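Local coordinates for putative carboxynorspermidine decarboxylase protein (PDB 3MT1) that probably catalyses the pyridoxal-phosphate-dependent decarboxylation of carboxynorspermidine and carboxyspermidine to norspermidine and spermidine, at residues I21-V24 with R25-G29; A12-T15 with R16-R20; E308-K311 with V312-I316; D260-I263 with E264-M267; N99-S102 with Q103-F107. All coordinates share one frame; numbering follows the deposited sequence.

How the contacts relate
Contacts 1 and 2 follow one another on helix 11-28, with centres 14 Å apart. Both are partly buried, with one side against the protein and exposed residues on the other, and both mix helical backbone bonds with aliphatic and guanidinium contacts. Contact 5 caps a short helix of the barrel, on the opposite side of the chain's centre from contact 2. Contacts 3 and 4 belong to the C-terminal sheet domain, about 7 Å apart at their nearest atoms. Contact 4 is wholly buried and relies on a serine-histidine bond; contact 3 is a partly exposed turn fixed by an aspartate. Contacts 3, 4 and 5 each include at least one residue that meets the second subunit.

Contact 1: I21-V24 with R25-G29; sequences IAHV and REKSG
Lys-27 sends its aliphatic chain obliquely across the ring of His-23, one turn back on the same helix. Its CG stands over one face, 4.1 Å from the centroid of the His-23 ring, a CH-pi contact displaced toward the rim. A bend at chi2 (-46°) keeps the chain close to the imidazole, and Lys-27 CE comes within 3.7 Å of His-23 CE1. The ring is held from outside, because NE2 hydrogen-bonds Asp-210.

Around the helix Arg-25 also packs backward. Its CD lies 4.0 Å from Ile-21 CG2, and the turn at chi3 (37°) brings NH1 to 3.9 Å from Ala-22 CB, which meets the guanidinium at its edge, in plane. A salt bridge from NE to Asp-53 helps to hold the group.

Behind these side chains run the helical backbone bonds, among them Lys-27 N to His-23 O at 2.9 Å and Ser-28 N to Val-24 O at 2.8 Å. Ser-28 OG is modelled too close to that last carbonyl for the distance to be trusted; it also bonds Ala-30 N. Gly-29 leaves the helix with positive phi (74°).

Helix 11-28 leads into barrel strand 31-35 and lies against helix 209-223: His-23 and Val-24 touch Val-209, Lys-27 touches Ser-213 and Ser-28 touches Leu-216, while Ile-21 packs on loop residues Met-52 and Phe-202.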
loop_
_atom_site.group_PDB
_atom_site.type_symbol
_atom_site.label_atom_id
_atom_site.label_comp_id
_atom_site.label_asym_id
_atom_site.label_seq_id
_atom_site.Cartn_x
_atom_site.Cartn_y
_atom_site.Cartn_z
ATOM N N ILE B 21 -9.945 -8.464 27.120
ATOM C CA ILE B 21 -8.932 -9.491 26.898
ATOM C C ILE B 21 -8.445 -10.184 28.209
ATOM O O ILE B 21 -8.586 -11.397 28.359
ATOM C CB ILE B 21 -7.754 -8.922 26.042
ATOM C CG1 ILE B 21 -8.267 -8.688 24.612
ATOM C CG2 ILE B 21 -6.552 -9.863 26.070
ATOM C CD1 ILE B 21 -7.255 -8.282 23.590
ATOM N N ALA B 22 -7.902 -9.412 29.143
ATOM C CA ALA B 22 -7.522 -9.917 30.468
ATOM C C ALA B 22 -8.648 -10.793 31.121
ATOM O O ALA B 22 -8.414 -11.934 31.570
ATOM C CB ALA B 22 -7.162 -8.755 31.356
ATOM N N HIS B 23 -9.865 -10.253 31.148
ATOM C CA HIS B 23 -11.035 -10.964 31.659
ATOM C C HIS B 23 -11.120 -12.364 31.016
ATOM O O HIS B 23 -11.199 -13.361 31.710
ATOM C CB HIS B 23 -12.281 -10.121 31.373
ATOM C CG HIS B 23 -13.555 -10.730 31.842
ATOM N ND1 HIS B 23 -14.112 -10.435 33.067
ATOM C CD2 HIS B 23 -14.399 -11.604 31.243
ATOM C CE1 HIS B 23 -15.241 -11.110 33.207
ATOM N NE2 HIS B 23 -15.436 -11.827 32.114
ATOM N N VAL B 24 -11.034 -12.433 29.691
ATOM C CA VAL B 24 -11.026 -13.715 29.005
ATOM C C VAL B 24 -9.859 -14.598 29.462
ATOM O O VAL B 24 -10.064 -15.766 29.769
ATOM C CB VAL B 24 -10.954 -13.541 27.478
ATOM C CG1 VAL B 24 -10.558 -14.863 26.794
ATOM C CG2 VAL B 24 -12.269 -12.975 26.933
ATOM N N ARG B 25 -8.650 -14.040 29.510
ATOM C CA ARG B 25 -7.478 -14.788 29.942
ATOM C C ARG B 25 -7.700 -15.344 31.354
ATOM O O ARG B 25 -7.324 -16.467 31.666
ATOM C CB ARG B 25 -6.243 -13.886 29.953
ATOM C CG ARG B 25 -5.925 -13.289 28.623
ATOM C CD ARG B 25 -4.723 -12.332 28.620
ATOM N NE ARG B 25 -3.629 -12.728 29.491
ATOM C CZ ARG B 25 -3.367 -12.127 30.651
ATOM N NH1 ARG B 25 -4.106 -11.097 31.052
ATOM N NH2 ARG B 25 -2.363 -12.546 31.410
ATOM N N GLU B 26 -8.322 -14.541 32.197
ATOM C CA GLU B 26 -8.524 -14.879 33.586
ATOM C C GLU B 26 -9.564 -16.035 33.708
ATOM O O GLU B 26 -9.315 -17.055 34.377
ATOM C CB GLU B 26 -8.978 -13.589 34.281
ATOM C CG GLU B 26 -9.192 -13.631 35.775
ATOM C CD GLU B 26 -10.075 -12.453 36.236
ATOM O OE1 GLU B 26 -10.146 -11.433 35.493
ATOM O OE2 GLU B 26 -10.686 -12.536 37.327
ATOM N N LYS B 27 -10.696 -15.878 33.018
ATOM C CA LYS B 27 -11.811 -16.827 33.057
ATOM C C LYS B 27 -11.493 -18.129 32.359
ATOM O O LYS B 27 -11.938 -19.190 32.799
ATOM C CB LYS B 27 -13.050 -16.228 32.397
ATOM C CG LYS B 27 -13.650 -15.027 33.099
ATOM C CD LYS B 27 -13.780 -15.239 34.589
ATOM C CE LYS B 27 -14.659 -14.183 35.185
ATOM N NZ LYS B 27 -14.623 -14.179 36.672
ATOM N N SER B 28 -10.709 -18.046 31.287
ATOM C CA SER B 28 -10.474 -19.169 30.406
ATOM C C SER B 28 -9.185 -19.856 30.733
ATOM O O SER B 28 -9.083 -21.054 30.537
ATOM C CB SER B 28 -10.409 -18.710 28.935
ATOM O OG SER B 28 -9.392 -17.733 28.746
ATOM N N GLY B 29 -8.180 -19.097 31.184
ATOM C CA GLY B 29 -6.802 -19.602 31.276
ATOM C C GLY B 29 -6.140 -19.699 29.906
ATOM O O GLY B 29 -5.048 -20.257 29.756
#

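Contact 2: A12-T15 with R16-R20; sequences AKLT and RNMER
Arg-16 curls back over Lys-13 and packs closely on it. Lys-13 CB stands over one face of the guanidinium, toward its rim, 3.7 Å from Arg-16 NH2. The bend at chi3 (40°) lets NE and NH2 both turn to the Lys-13 carbonyl: Arg-16 NH2 lies 2.8 Å and Arg-16 NE 3.0 Å from Lys-13 O, each a weak bond. Asn-17 N bonds the same oxygen at 3.3 Å, while the Asn-17 side chain gives its ND2 to the carbonyls of Ser-235 and Thr-237.

On the buried flank, Leu-14 CD1 and the methyl CE of the selenomethionine Met-18 meet at 4.5 Å, and Met-18 goes on to Tyr-51, Met-48 and Ser-235.

The looser, outer side carries the exposed Glu-19, Thr-15 itself lying against Leu-47 and Tyr-51. Glu-19 CG rests 3.3 Å from Thr-15 O and its OE2 passes 3.9 Å from Thr-15 CG2, with no polar bond between the two side chains; Thr-15 OG1 turns to Lys-11 O instead. The chain of Lys-13 runs outward, extended.

With three donors gathered on it, two of them weak, the Lys-13 carbonyl is probably somewhat polarised, and the arginine adds to the ordinary helical bond without replacing it.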
loop_
_atom_site.group_PDB
_atom_site.type_symbol
_atom_site.label_atom_id
_atom_site.label_comp_id
_atom_site.label_asym_id
_atom_site.label_seq_id
_atom_site.Cartn_x
_atom_site.Cartn_y
_atom_site.Cartn_z
ATOM N N ALA B 12 -7.939 5.581 26.489
ATOM C CA ALA B 12 -9.032 4.980 27.271
ATOM C C ALA B 12 -9.806 3.843 26.546
ATOM O O ALA B 12 -10.207 2.874 27.183
ATOM C CB ALA B 12 -9.990 6.054 27.788
ATOM N N LYS B 13 -10.005 3.973 25.233
ATOM C CA LYS B 13 -10.725 2.967 24.454
ATOM C C LYS B 13 -9.894 1.725 24.185
ATOM O O LYS B 13 -10.421 0.599 24.170
ATOM C CB LYS B 13 -11.230 3.542 23.140
ATOM C CG LYS B 13 -12.415 4.431 23.372
ATOM C CD LYS B 13 -12.787 5.164 22.100
ATOM C CE LYS B 13 -13.821 6.198 22.397
ATOM N NZ LYS B 13 -13.758 7.118 21.261
ATOM N N LEU B 14 -8.603 1.933 23.976
ATOM C CA LEU B 14 -7.702 0.830 23.831
ATOM C C LEU B 14 -7.715 0.041 25.133
ATOM O O LEU B 14 -7.892 -1.167 25.105
ATOM C CB LEU B 14 -6.295 1.312 23.483
ATOM C CG LEU B 14 -5.183 0.263 23.335
ATOM C CD1 LEU B 14 -5.459 -0.820 22.246
ATOM C CD2 LEU B 14 -3.937 0.972 22.939
ATOM N N THR B 15 -7.567 0.722 26.265
ATOM C CA THR B 15 -7.619 0.063 27.568
ATOM C C THR B 15 -8.895 -0.741 27.804
ATOM O O THR B 15 -8.818 -1.854 28.323
ATOM C CB THR B 15 -7.443 1.065 28.695
ATOM O OG1 THR B 15 -6.160 1.661 28.559
ATOM C CG2 THR B 15 -7.561 0.400 30.054
ATOM N N ARG B 16 -10.051 -0.177 27.441
ATOM C CA ARG B 16 -11.327 -0.902 27.485
ATOM C C ARG B 16 -11.111 -2.284 26.841
ATOM O O ARG B 16 -11.407 -3.286 27.456
ATOM C CB ARG B 16 -12.437 -0.054 26.819
ATOM C CG ARG B 16 -13.861 -0.647 26.623
ATOM C CD ARG B 16 -14.453 -0.150 25.266
ATOM N NE ARG B 16 -13.367 -0.161 24.247
ATOM C CZ ARG B 16 -13.438 0.248 22.974
ATOM N NH1 ARG B 16 -14.558 0.732 22.455
ATOM N NH2 ARG B 16 -12.353 0.161 22.209
ATOM N N ASN B 17 -10.499 -2.339 25.654
ATOM C CA ASN B 17 -10.251 -3.604 24.953
ATOM C C ASN B 17 -9.314 -4.496 25.723
ATOM O O ASN B 17 -9.491 -5.713 25.784
ATOM C CB ASN B 17 -9.631 -3.377 23.572
ATOM C CG ASN B 17 -10.587 -2.764 22.581
ATOM O OD1 ASN B 17 -11.796 -2.672 22.818
ATOM N ND2 ASN B 17 -10.046 -2.329 21.448
HETATM N N MSE B 18 -8.296 -3.881 26.291
HETATM C CA MSE B 18 -7.296 -4.619 26.979
HETATM C C MSE B 18 -7.905 -5.306 28.192
HETATM O O MSE B 18 -7.614 -6.454 28.454
HETATM C CB MSE B 18 -6.164 -3.687 27.338
HETATM C CG MSE B 18 -5.327 -3.304 26.102
HETATM SE SE MSE B 18 -4.452 -4.869 25.290
HETATM C CE MSE B 18 -5.493 -5.070 23.637
ATOM N N GLU B 19 -8.808 -4.635 28.892
ATOM C CA GLU B 19 -9.433 -5.214 30.072
ATOM C C GLU B 19 -10.339 -6.384 29.730
ATOM O O GLU B 19 -10.523 -7.295 30.551
ATOM C CB GLU B 19 -10.251 -4.180 30.816
ATOM C CG GLU B 19 -9.463 -3.012 31.320
ATOM C CD GLU B 19 -10.359 -1.879 31.803
ATOM O OE1 GLU B 19 -11.471 -1.661 31.249
ATOM O OE2 GLU B 19 -9.947 -1.190 32.751
ATOM N N ARG B 20 -10.914 -6.374 28.538
ATOM C CA ARG B 20 -11.850 -7.443 28.187
ATOM C C ARG B 20 -11.061 -8.689 27.804
ATOM O O ARG B 20 -11.431 -9.809 28.148
ATOM C CB ARG B 20 -12.799 -6.995 27.087
ATOM C CG ARG B 20 -13.525 -5.717 27.445
ATOM C CD ARG B 20 -14.425 -5.254 26.325
ATOM N NE ARG B 20 -15.472 -4.397 26.847
ATOM C CZ ARG B 20 -16.514 -3.965 26.153
ATOM N NH1 ARG B 20 -16.652 -4.287 24.872
ATOM N NH2 ARG B 20 -17.406 -3.192 26.741
#

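Contact 3: E308-K311 with V312-I316; sequences EELK and VGDRI
Glu-309 touches the second half of the turn lightly, its carbonyl O 4.1 Å from Asp-314 OD2.

Leu-310 follows with the apolar part: its CD1 meets Ile-316 CD1 at 4.0 Å, the side chains crossing at about a right angle, and Ile-316 goes on to Val-244 and Val-246. The Leu-310 backbone is tied elsewhere, its N to the hydroxyl of Tyr-288.

Lys-311 brings the polar core. Lys-311 N lies 2.8 Å from Asp-314 OD2, its bond coming from above the carboxylate plane, 57° out of it. In return, Asp-314 N bonds Lys-311 O at 3.0 Å and closes a type II beta turn from Lys-311 to Asp-314. Asp-314 sets its CG opposite its own carbonyl carbon (chi1 -72°), which swings the carboxylate back over the lysine backbone. The Lys-311 chain passes it, with CD 3.7 Å from Asp-314 OD2, but NZ continues outward. Gly-313 takes the positive phi of the turn (110°), where a side chain would press on the preceding carbonyl. Val-312, at the corner, packs on Arg-106 of the second subunit, and Gly-313 and Asp-314 hydrogen-bond the backbone of Val-246. The loop joins strand 300-306 to strand 315-318, which pairs antiparallel with strand 240-251.

Asp-314 thus engages both the backbone N and O of Lys-311, accepting through its side chain and donating through its backbone. The ammonium is too far for a salt bridge, so what the turn offers the carboxylate is a peptide N-H, with the lysine charge probably adding weak support.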
loop_
_atom_site.group_PDB
_atom_site.type_symbol
_atom_site.label_atom_id
_atom_site.label_comp_id
_atom_site.label_asym_id
_atom_site.label_seq_id
_atom_site.Cartn_x
_atom_site.Cartn_y
_atom_site.Cartn_z
ATOM N N GLU B 308 -24.868 19.390 8.577
ATOM C CA GLU B 308 -24.572 20.708 7.979
ATOM C C GLU B 308 -23.647 20.592 6.784
ATOM O O GLU B 308 -22.680 19.815 6.787
ATOM C CB GLU B 308 -23.892 21.664 8.974
ATOM C CG GLU B 308 -24.416 21.628 10.402
ATOM C CD GLU B 308 -23.776 20.523 11.217
ATOM O OE1 GLU B 308 -22.912 19.810 10.656
ATOM O OE2 GLU B 308 -24.144 20.362 12.405
ATOM N N GLU B 309 -23.947 21.408 5.782
ATOM C CA GLU B 309 -23.064 21.669 4.659
ATOM C C GLU B 309 -21.588 21.729 5.086
ATOM O O GLU B 309 -21.231 22.462 6.023
ATOM C CB GLU B 309 -23.471 22.989 4.019
ATOM C CG GLU B 309 -23.125 23.101 2.560
ATOM C CD GLU B 309 -22.940 24.531 2.116
ATOM O OE1 GLU B 309 -23.225 25.470 2.902
ATOM O OE2 GLU B 309 -22.510 24.716 0.962
ATOM N N LEU B 310 -20.749 20.949 4.407
ATOM C CA LEU B 310 -19.322 20.913 4.696
ATOM C C LEU B 310 -18.571 22.075 4.061
ATOM O O LEU B 310 -18.806 22.429 2.897
ATOM C CB LEU B 310 -18.699 19.603 4.201
ATOM C CG LEU B 310 -19.017 18.303 4.913
ATOM C CD1 LEU B 310 -18.234 17.199 4.222
ATOM C CD2 LEU B 310 -18.688 18.375 6.413
ATOM N N LYS B 311 -17.649 22.646 4.825
ATOM C CA LYS B 311 -16.890 23.796 4.370
ATOM C C LYS B 311 -15.422 23.448 4.405
ATOM O O LYS B 311 -14.987 22.656 5.245
ATOM C CB LYS B 311 -17.130 25.018 5.276
ATOM C CG LYS B 311 -18.577 25.256 5.736
ATOM C CD LYS B 311 -18.579 25.790 7.193
ATOM C CE LYS B 311 -19.994 25.929 7.784
ATOM N NZ LYS B 311 -20.798 26.937 7.035
ATOM N N VAL B 312 -14.652 24.049 3.505
ATOM C CA VAL B 312 -13.199 23.980 3.573
ATOM C C VAL B 312 -12.738 24.312 5.013
ATOM O O VAL B 312 -13.103 25.344 5.552
ATOM C CB VAL B 312 -12.549 24.944 2.531
ATOM C CG1 VAL B 312 -11.003 25.013 2.695
ATOM C CG2 VAL B 312 -12.942 24.564 1.102
ATOM N N GLY B 313 -11.964 23.423 5.631
ATOM C CA GLY B 313 -11.464 23.627 6.991
ATOM C C GLY B 313 -12.111 22.694 8.003
ATOM O O GLY B 313 -11.621 22.534 9.109
ATOM N N ASP B 314 -13.221 22.071 7.619
ATOM C CA ASP B 314 -13.989 21.229 8.534
ATOM C C ASP B 314 -13.291 19.916 8.743
ATOM O O ASP B 314 -12.661 19.377 7.827
ATOM C CB ASP B 314 -15.415 20.993 8.020
ATOM C CG ASP B 314 -16.299 22.251 8.125
ATOM O OD1 ASP B 314 -15.876 23.238 8.783
ATOM O OD2 ASP B 314 -17.423 22.244 7.557
ATOM N N ARG B 315 -13.425 19.411 9.959
ATOM C CA ARG B 315 -12.682 18.287 10.424
ATOM C C ARG B 315 -13.596 17.085 10.363
ATOM O O ARG B 315 -14.737 17.165 10.800
ATOM C CB ARG B 315 -12.248 18.545 11.863
ATOM C CG ARG B 315 -11.917 17.276 12.602
ATOM C CD ARG B 315 -10.581 16.668 12.070
ATOM N NE ARG B 315 -9.493 17.537 12.491
ATOM C CZ ARG B 315 -8.977 17.478 13.707
ATOM N NH1 ARG B 315 -9.448 16.572 14.548
ATOM N NH2 ARG B 315 -7.995 18.294 14.076
ATOM N N ILE B 316 -13.083 15.981 9.812
ATOM C CA ILE B 316 -13.790 14.698 9.720
ATOM C C ILE B 316 -12.947 13.569 10.350
ATOM O O ILE B 316 -11.751 13.491 10.093
ATOM C CB ILE B 316 -14.104 14.379 8.227
ATOM C CG1 ILE B 316 -15.256 15.265 7.711
ATOM C CG2 ILE B 316 -14.416 12.870 7.998
ATOM C CD1 ILE B 316 -15.359 15.318 6.197
#

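Contact 4: D260-I263 with E264-M267; sequences DSSI and EAHM
His-266 turns back over Ser-262 to meet Ser-261, and its atoms can be followed outward one by one. CB lies 3.3 Å from Ser-262 O and CG passes the same oxygen at 3.5 Å. With CG placed beside its own backbone N (chi1 -53°), the ring swings toward the chain that enters the helix. ND1 then makes the main bond, 2.7 Å to Ser-261 OG, which approaches at the ring edge and near its plane; either atom could supply the proton. CE1, one atom farther round, is 3.7 Å from Ser-261 OG. Ala-265 CB sits above one face, toward the rim, and beyond the segments the imidazole packs on Val-335 and Pro-338. An alanine in place of this histidine would probably leave the buried Ser-261 hydroxyl without its mate and open a gap beside Val-335 and Pro-338.

Ser-262 holds the N-cap position. Its carbonyl draws weak bonds from Ala-265 N and His-266 N, at 3.2 Å and 2.9 Å from Ser-262 O, while its hydroxyl goes to Asp-299, whose other carboxylate oxygen takes Ile-263 N. At the far end Met-267 N reaches Ile-263 O at 3.2 Å from above the carbonyl plane, as the chain leaves helical angles. Glu-264 points to the dimer partner, in a salt bridge with Lys-328 of the second subunit.

The whole is a single buried helical turn, with Ser-262 at the N-cap position, that carries the chain from strand 255-259 of the C-terminal sheet domain to helix 268-273, close to Asp-269, a predicted substrate-binding residue.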
loop_
_atom_site.group_PDB
_atom_site.type_symbol
_atom_site.label_atom_id
_atom_site.label_comp_id
_atom_site.label_asym_id
_atom_site.label_seq_id
_atom_site.Cartn_x
_atom_site.Cartn_y
_atom_site.Cartn_z
ATOM N N ASP B 260 -7.642 15.720 3.312
ATOM C CA ASP B 260 -6.203 15.753 3.206
ATOM C C ASP B 260 -5.572 14.378 3.471
ATOM O O ASP B 260 -4.622 14.257 4.219
ATOM C CB ASP B 260 -5.609 16.861 4.063
ATOM C CG ASP B 260 -5.879 16.689 5.570
ATOM O OD1 ASP B 260 -6.668 15.793 5.993
ATOM O OD2 ASP B 260 -5.279 17.493 6.341
ATOM N N SER B 261 -6.087 13.360 2.811
ATOM C CA SER B 261 -5.647 12.011 3.026
ATOM C C SER B 261 -5.986 11.234 1.766
ATOM O O SER B 261 -6.564 11.801 0.835
ATOM C CB SER B 261 -6.403 11.428 4.219
ATOM O OG SER B 261 -6.012 10.106 4.532
ATOM N N SER B 262 -5.663 9.941 1.745
ATOM C CA SER B 262 -5.908 9.065 0.597
ATOM C C SER B 262 -6.117 7.618 1.067
ATOM O O SER B 262 -5.303 7.086 1.832
ATOM C CB SER B 262 -4.700 9.145 -0.324
ATOM O OG SER B 262 -4.811 8.300 -1.439
ATOM N N ILE B 263 -7.203 6.976 0.628
ATOM C CA ILE B 263 -7.401 5.581 1.009
ATOM C C ILE B 263 -6.284 4.676 0.508
ATOM O O ILE B 263 -5.967 3.687 1.168
ATOM C CB ILE B 263 -8.793 4.977 0.637
ATOM C CG1 ILE B 263 -9.046 4.981 -0.877
ATOM C CG2 ILE B 263 -9.900 5.696 1.358
ATOM C CD1 ILE B 263 -10.047 3.957 -1.286
ATOM N N GLU B 264 -5.658 5.018 -0.620
ATOM C CA GLU B 264 -4.596 4.166 -1.111
ATOM C C GLU B 264 -3.383 4.210 -0.190
ATOM O O GLU B 264 -2.734 3.183 0.059
ATOM C CB GLU B 264 -4.189 4.467 -2.573
ATOM C CG GLU B 264 -3.170 3.438 -3.054
ATOM C CD GLU B 264 -2.943 3.436 -4.545
ATOM O OE1 GLU B 264 -3.791 3.967 -5.273
ATOM O OE2 GLU B 264 -1.898 2.931 -4.996
ATOM N N ALA B 265 -3.102 5.395 0.336
ATOM C CA ALA B 265 -1.884 5.592 1.101
ATOM C C ALA B 265 -2.089 5.296 2.569
ATOM O O ALA B 265 -1.129 4.987 3.268
ATOM C CB ALA B 265 -1.383 7.007 0.927
ATOM N N HIS B 266 -3.322 5.415 3.040
ATOM C CA HIS B 266 -3.576 5.532 4.496
ATOM C C HIS B 266 -4.521 4.515 5.101
ATOM O O HIS B 266 -4.492 4.316 6.303
ATOM C CB HIS B 266 -4.030 6.948 4.863
ATOM C CG HIS B 266 -3.095 8.001 4.367
ATOM N ND1 HIS B 266 -3.511 9.259 3.988
ATOM C CD2 HIS B 266 -1.752 7.968 4.157
ATOM C CE1 HIS B 266 -2.464 9.960 3.586
ATOM N NE2 HIS B 266 -1.386 9.198 3.670
HETATM N N MSE B 267 -5.353 3.883 4.279
HETATM C CA MSE B 267 -6.371 2.934 4.745
HETATM C C MSE B 267 -6.616 1.932 3.610
HETATM O O MSE B 267 -7.718 1.793 3.072
HETATM C CB MSE B 267 -7.627 3.705 5.138
HETATM C CG MSE B 267 -7.626 4.258 6.601
HETATM SE SE MSE B 267 -9.391 5.065 6.904
HETATM C CE MSE B 267 -10.250 3.486 7.706
#

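Contact 5: N99-S102 with Q103-F107; sequences NSIS and QLERF
Gln-103 ties its flat amide back to Asn-99 through one water, which accepts from Asn-99 N at 3.0 Å and donates to Gln-103 OE1 at 2.8 Å; OE1 also receives Tyr-81 N. The amide's NE2 lies over one face of the Arg-106 guanidinium, toward its rim, while its CD meets the Phe-107 ring at the edge, in plane, and Arg-106 CB covers part of a face of that ring. The kink at chi2 of Gln-103 (-89°) folds the amide into this group. Another flat group, the Glu-105 carboxylate, passes beside Ile-101, with OE1 3.8 Å from Ile-101 CG2, and makes a long, weak ion pair with Arg-151.

Ser-100 is the N-cap. Its OG accepts Gln-103 N at 3.2 Å, nearly straight at 164°, and Gln-103 CG lies 3.4 Å from the same OG. Placed between its own N and carbonyl carbon (chi1 67°), the hydroxyl faces the first turn, and Leu-104 N follows with a bond to Ser-100 O at 3.1 Å. Replacing this serine by a valine would probably leave the Gln-103 N-H without its capping acceptor and fray the start of the helix. Farther along, Glu-105 N bonds Ile-101 O at 2.7 Å.

Arg-106 crosses to the dimer partner, donating to Leu-247 O of the second subunit. Helix 101-107 is the connecting helix of the beta-alpha-beta unit between barrel strands 95-98 and 115-119, and Gln-103, Leu-104 and Phe-107 pack inward on Phe-98 of the first.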
loop_
_atom_site.group_PDB
_atom_site.type_symbol
_atom_site.label_atom_id
_atom_site.label_comp_id
_atom_site.label_asym_id
_atom_site.label_seq_id
_atom_site.Cartn_x
_atom_site.Cartn_y
_atom_site.Cartn_z
ATOM N N ASN B 99 4.125 -24.130 8.135
ATOM C CA ASN B 99 2.954 -24.213 7.284
ATOM C C ASN B 99 2.688 -25.623 6.765
ATOM O O ASN B 99 1.560 -25.965 6.418
ATOM C CB ASN B 99 3.108 -23.238 6.116
ATOM C CG ASN B 99 1.792 -22.953 5.421
ATOM O OD1 ASN B 99 0.885 -22.375 6.020
ATOM N ND2 ASN B 99 1.681 -23.357 4.151
ATOM N N SER B 100 3.729 -26.439 6.722
ATOM C CA SER B 100 3.670 -27.707 6.009
ATOM C C SER B 100 4.700 -28.637 6.603
ATOM O O SER B 100 5.650 -28.182 7.254
ATOM C CB SER B 100 3.976 -27.485 4.528
ATOM O OG SER B 100 5.333 -27.090 4.379
ATOM N N ILE B 101 4.508 -29.935 6.369
ATOM C CA ILE B 101 5.413 -30.979 6.851
ATOM C C ILE B 101 6.817 -30.726 6.325
ATOM O O ILE B 101 7.792 -30.731 7.079
ATOM C CB ILE B 101 4.891 -32.385 6.465
ATOM C CG1 ILE B 101 3.912 -32.860 7.534
ATOM C CG2 ILE B 101 6.043 -33.404 6.320
ATOM C CD1 ILE B 101 2.683 -33.591 6.996
ATOM N N SER B 102 6.890 -30.468 5.027
ATOM C CA SER B 102 8.135 -30.189 4.354
ATOM C C SER B 102 8.930 -29.022 4.984
ATOM O O SER B 102 10.144 -29.137 5.179
ATOM C CB SER B 102 7.838 -29.934 2.879
ATOM O OG SER B 102 9.036 -29.728 2.166
ATOM N N GLN B 103 8.253 -27.914 5.301
ATOM C CA GLN B 103 8.888 -26.799 6.026
ATOM C C GLN B 103 9.422 -27.275 7.367
ATOM O O GLN B 103 10.536 -26.909 7.784
ATOM C CB GLN B 103 7.903 -25.651 6.272
ATOM C CG GLN B 103 7.644 -24.758 5.075
ATOM C CD GLN B 103 8.615 -23.633 5.010
ATOM O OE1 GLN B 103 8.716 -22.845 5.949
ATOM N NE2 GLN B 103 9.348 -23.537 3.901
ATOM N N LEU B 104 8.631 -28.097 8.044
ATOM C CA LEU B 104 9.047 -28.609 9.344
ATOM C C LEU B 104 10.254 -29.530 9.227
ATOM O O LEU B 104 11.218 -29.386 9.969
ATOM C CB LEU B 104 7.879 -29.298 10.044
ATOM C CG LEU B 104 8.154 -30.268 11.169
ATOM C CD1 LEU B 104 8.624 -29.542 12.388
ATOM C CD2 LEU B 104 6.870 -31.035 11.431
ATOM N N GLU B 105 10.199 -30.462 8.277
ATOM C CA GLU B 105 11.316 -31.360 8.016
ATOM C C GLU B 105 12.542 -30.536 7.679
ATOM O O GLU B 105 13.633 -30.801 8.161
ATOM C CB GLU B 105 10.981 -32.303 6.881
ATOM C CG GLU B 105 10.186 -33.533 7.307
ATOM C CD GLU B 105 9.759 -34.397 6.112
ATOM O OE1 GLU B 105 9.548 -33.817 5.014
ATOM O OE2 GLU B 105 9.625 -35.643 6.261
ATOM N N ARG B 106 12.341 -29.481 6.895
ATOM C CA ARG B 106 13.449 -28.668 6.435
ATOM C C ARG B 106 14.143 -27.920 7.559
ATOM O O ARG B 106 15.358 -27.753 7.544
ATOM C CB ARG B 106 12.978 -27.684 5.393
ATOM C CG ARG B 106 14.061 -27.342 4.430
ATOM C CD ARG B 106 13.492 -26.843 3.143
ATOM N NE ARG B 106 13.581 -25.387 3.084
ATOM C CZ ARG B 106 12.908 -24.634 2.217
ATOM N NH1 ARG B 106 12.080 -25.205 1.356
ATOM N NH2 ARG B 106 13.044 -23.305 2.227
ATOM N N PHE B 107 13.369 -27.481 8.542
ATOM C CA PHE B 107 13.882 -26.543 9.518
ATOM C C PHE B 107 13.935 -27.093 10.925
ATOM O O PHE B 107 14.499 -26.468 11.801
ATOM C CB PHE B 107 13.090 -25.237 9.452
ATOM C CG PHE B 107 13.275 -24.496 8.164
ATOM C CD1 PHE B 107 14.552 -24.156 7.723
ATOM C CD2 PHE B 107 12.182 -24.134 7.390
ATOM C CE1 PHE B 107 14.735 -23.465 6.523
ATOM C CE2 PHE B 107 12.355 -23.451 6.187
ATOM C CZ PHE B 107 13.628 -23.119 5.751
HETATM O O HOH W 1 6.471 -22.423 7.512
#